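Local coordinates for protein bifunctional pinoresinol-lariciresinol reductase 1 (Thuja plicata, PDB 1QYD) that reduces pinoresinol to lariciresinol and then to secoisolariciresinol in lignan biosynthesis, taking the 4R-hydride from NADPH, at residues M159-F164 with H271-F276. Sequence-based numbering, arbitrary orientation.
Sequences MFAGYF and HLYQIF
The F164 ring carries I275 CD1 over one face, toward the rim, 4.1 Å from F164 CZ. At the ring's edge, near its plane, sits CE1 of H271, 4.0 Å from F164 CZ. The planes of these two rings stand at 80°, yet their meeting is oblique. L272 CD1 approaches F164 CE2 at a slant, 3.9 Å away. The F276 ring has I275 CG2 over the centre of one face, 3.5 Å above its plane. L272 CD1 and F164 CD2 both lie at its edge. M159 SD reaches the same ring, 3.7 Å from F276 CZ. This Met-aromatic contact is oblique: the line from SD to the F276 ring centre lies 53° off the ring normal. M159 SD also touches I275 CG2 at 3.6 Å. The M159 chain runs straight through chi2 (-176°), then bends at chi3, which brings CE near I275 CG2 as well. I275 uses both methyls: CD1 lies against F164 and near M159 SD, and CG2 touches M159 and covers its neighbour F276. W194 of strand 191-195 packs against M159 and F164. The contact joins strand 159-160 and helix 161-164 to helix 272-275. No hydrogen bond crosses it; apolar and aromatic packing holds it. H271 probably binds the substrate, and its side chain is about 8 Å from that of K138, the probable proton acceptor. F164 meets the imidazole through carbon alone, so the weak hydrogen bond from ND1 goes outside the contact, to V268 O.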
loop_
_atom_site.group_PDB
_atom_site.type_symbol
_atom_site.label_atom_id
_atom_site.label_comp_id
_atom_site.label_asym_id
_atom_site.label_seq_id
_atom_site.Cartn_x
_atom_site.Cartn_y
_atom_site.Cartn_z
ATOM N N MET A 159 -20.111 11.268 6.160
ATOM C CA MET A 159 -20.349 10.001 6.814
ATOM C C MET A 159 -21.609 9.391 6.301
ATOM O O MET A 159 -22.633 10.073 6.232
ATOM C CB MET A 159 -20.484 10.150 8.337
ATOM C CG MET A 159 -19.178 10.488 9.044
ATOM S SD MET A 159 -19.348 10.556 10.838
ATOM C CE MET A 159 -20.038 12.164 10.902
ATOM N N PHE A 160 -21.516 8.104 5.929
ATOM C CA PHE A 160 -22.717 7.411 5.504
ATOM C C PHE A 160 -23.376 7.044 6.823
ATOM O O PHE A 160 -22.731 6.571 7.751
ATOM C CB PHE A 160 -22.424 6.117 4.705
ATOM C CG PHE A 160 -21.510 6.212 3.480
ATOM C CD1 PHE A 160 -21.604 7.266 2.568
ATOM C CD2 PHE A 160 -20.528 5.229 3.303
ATOM C CE1 PHE A 160 -20.697 7.318 1.501
ATOM C CE2 PHE A 160 -19.632 5.293 2.238
ATOM C CZ PHE A 160 -19.712 6.338 1.335
ATOM N N ALA A 161 -24.666 7.311 6.952
ATOM C CA ALA A 161 -25.389 7.062 8.181
ATOM C C ALA A 161 -25.410 5.590 8.603
ATOM O O ALA A 161 -25.286 5.267 9.777
ATOM C CB ALA A 161 -26.755 7.596 7.946
ATOM N N GLY A 162 -25.481 4.647 7.665
ATOM C CA GLY A 162 -25.405 3.230 7.981
ATOM C C GLY A 162 -24.005 2.724 8.256
ATOM O O GLY A 162 -23.721 1.541 8.111
ATOM N N TYR A 163 -23.100 3.608 8.628
ATOM C CA TYR A 163 -21.741 3.231 8.957
ATOM C C TYR A 163 -21.357 3.922 10.250
ATOM O O TYR A 163 -20.522 3.408 10.990
ATOM C CB TYR A 163 -20.786 3.678 7.875
ATOM C CG TYR A 163 -20.164 2.517 7.146
ATOM C CD1 TYR A 163 -19.207 1.725 7.772
ATOM C CD2 TYR A 163 -20.583 2.224 5.852
ATOM C CE1 TYR A 163 -18.677 0.627 7.098
ATOM C CE2 TYR A 163 -20.060 1.131 5.162
ATOM C CZ TYR A 163 -19.114 0.349 5.801
ATOM O OH TYR A 163 -18.594 -0.718 5.135
ATOM N N PHE A 164 -21.926 5.110 10.512
ATOM C CA PHE A 164 -21.602 5.835 11.727
ATOM C C PHE A 164 -22.816 6.064 12.613
ATOM O O PHE A 164 -22.649 6.156 13.816
ATOM C CB PHE A 164 -20.889 7.187 11.359
ATOM C CG PHE A 164 -19.458 6.944 10.868
ATOM C CD1 PHE A 164 -19.164 6.951 9.492
ATOM C CD2 PHE A 164 -18.454 6.602 11.776
ATOM C CE1 PHE A 164 -17.891 6.604 9.034
ATOM C CE2 PHE A 164 -17.187 6.253 11.318
ATOM C CZ PHE A 164 -16.911 6.252 9.949
ATOM N N HIS A 271 -9.295 8.895 11.972
ATOM C CA HIS A 271 -10.186 9.073 10.847
ATOM C C HIS A 271 -11.396 9.348 11.701
ATOM O O HIS A 271 -11.918 10.448 11.727
ATOM C CB HIS A 271 -10.222 7.756 10.059
ATOM C CG HIS A 271 -11.498 7.316 9.377
ATOM N ND1 HIS A 271 -12.000 6.094 9.477
ATOM C CD2 HIS A 271 -12.296 8.066 8.554
ATOM C CE1 HIS A 271 -13.078 6.083 8.733
ATOM N NE2 HIS A 271 -13.256 7.266 8.179
ATOM N N LEU A 272 -11.778 8.373 12.512
ATOM C CA LEU A 272 -12.801 8.546 13.520
ATOM C C LEU A 272 -12.319 9.570 14.534
ATOM O O LEU A 272 -13.094 10.173 15.272
ATOM C CB LEU A 272 -13.006 7.219 14.153
ATOM C CG LEU A 272 -14.026 7.008 15.208
ATOM C CD1 LEU A 272 -15.417 7.177 14.665
ATOM C CD2 LEU A 272 -13.848 5.597 15.712
ATOM N N TYR A 273 -10.999 9.733 14.570
ATOM C CA TYR A 273 -10.364 10.708 15.409
ATOM C C TYR A 273 -10.166 12.017 14.644
ATOM O O TYR A 273 -9.970 13.058 15.257
ATOM C CB TYR A 273 -9.057 10.068 15.931
ATOM C CG TYR A 273 -9.302 9.003 17.037
ATOM C CD1 TYR A 273 -8.757 9.185 18.321
ATOM C CD2 TYR A 273 -10.109 7.867 16.833
ATOM C CE1 TYR A 273 -9.003 8.281 19.365
ATOM C CE2 TYR A 273 -10.367 6.957 17.873
ATOM C CZ TYR A 273 -9.814 7.171 19.137
ATOM O OH TYR A 273 -10.085 6.297 20.182
ATOM N N GLN A 274 -10.263 12.053 13.309
ATOM C CA GLN A 274 -10.223 13.299 12.550
ATOM C C GLN A 274 -11.644 13.826 12.468
ATOM O O GLN A 274 -11.830 15.033 12.470
ATOM C CB GLN A 274 -9.738 13.082 11.137
ATOM C CG GLN A 274 -8.554 12.141 10.932
ATOM C CD GLN A 274 -7.153 12.584 11.329
ATOM O OE1 GLN A 274 -6.797 13.765 11.418
ATOM N NE2 GLN A 274 -6.291 11.596 11.535
ATOM N N ILE A 275 -12.663 12.952 12.337
ATOM C CA ILE A 275 -14.104 13.257 12.400
ATOM C C ILE A 275 -14.568 13.885 13.762
ATOM O O ILE A 275 -15.129 14.990 13.822
ATOM C CB ILE A 275 -14.933 11.942 12.147
ATOM C CG1 ILE A 275 -14.697 11.383 10.788
ATOM C CG2 ILE A 275 -16.417 12.225 12.172
ATOM C CD1 ILE A 275 -15.402 10.016 10.627
ATOM N N PHE A 276 -14.356 13.181 14.892
ATOM C CA PHE A 276 -14.840 13.621 16.202
ATOM C C PHE A 276 -13.718 14.020 17.181
ATOM O O PHE A 276 -13.646 13.450 18.276
ATOM C CB PHE A 276 -15.716 12.490 16.861
ATOM C CG PHE A 276 -16.787 11.775 16.023
ATOM C CD1 PHE A 276 -18.000 12.390 15.757
ATOM C CD2 PHE A 276 -16.540 10.487 15.518
ATOM C CE1 PHE A 276 -18.963 11.726 14.993
ATOM C CE2 PHE A 276 -17.502 9.818 14.749
ATOM C CZ PHE A 276 -18.720 10.440 14.488
#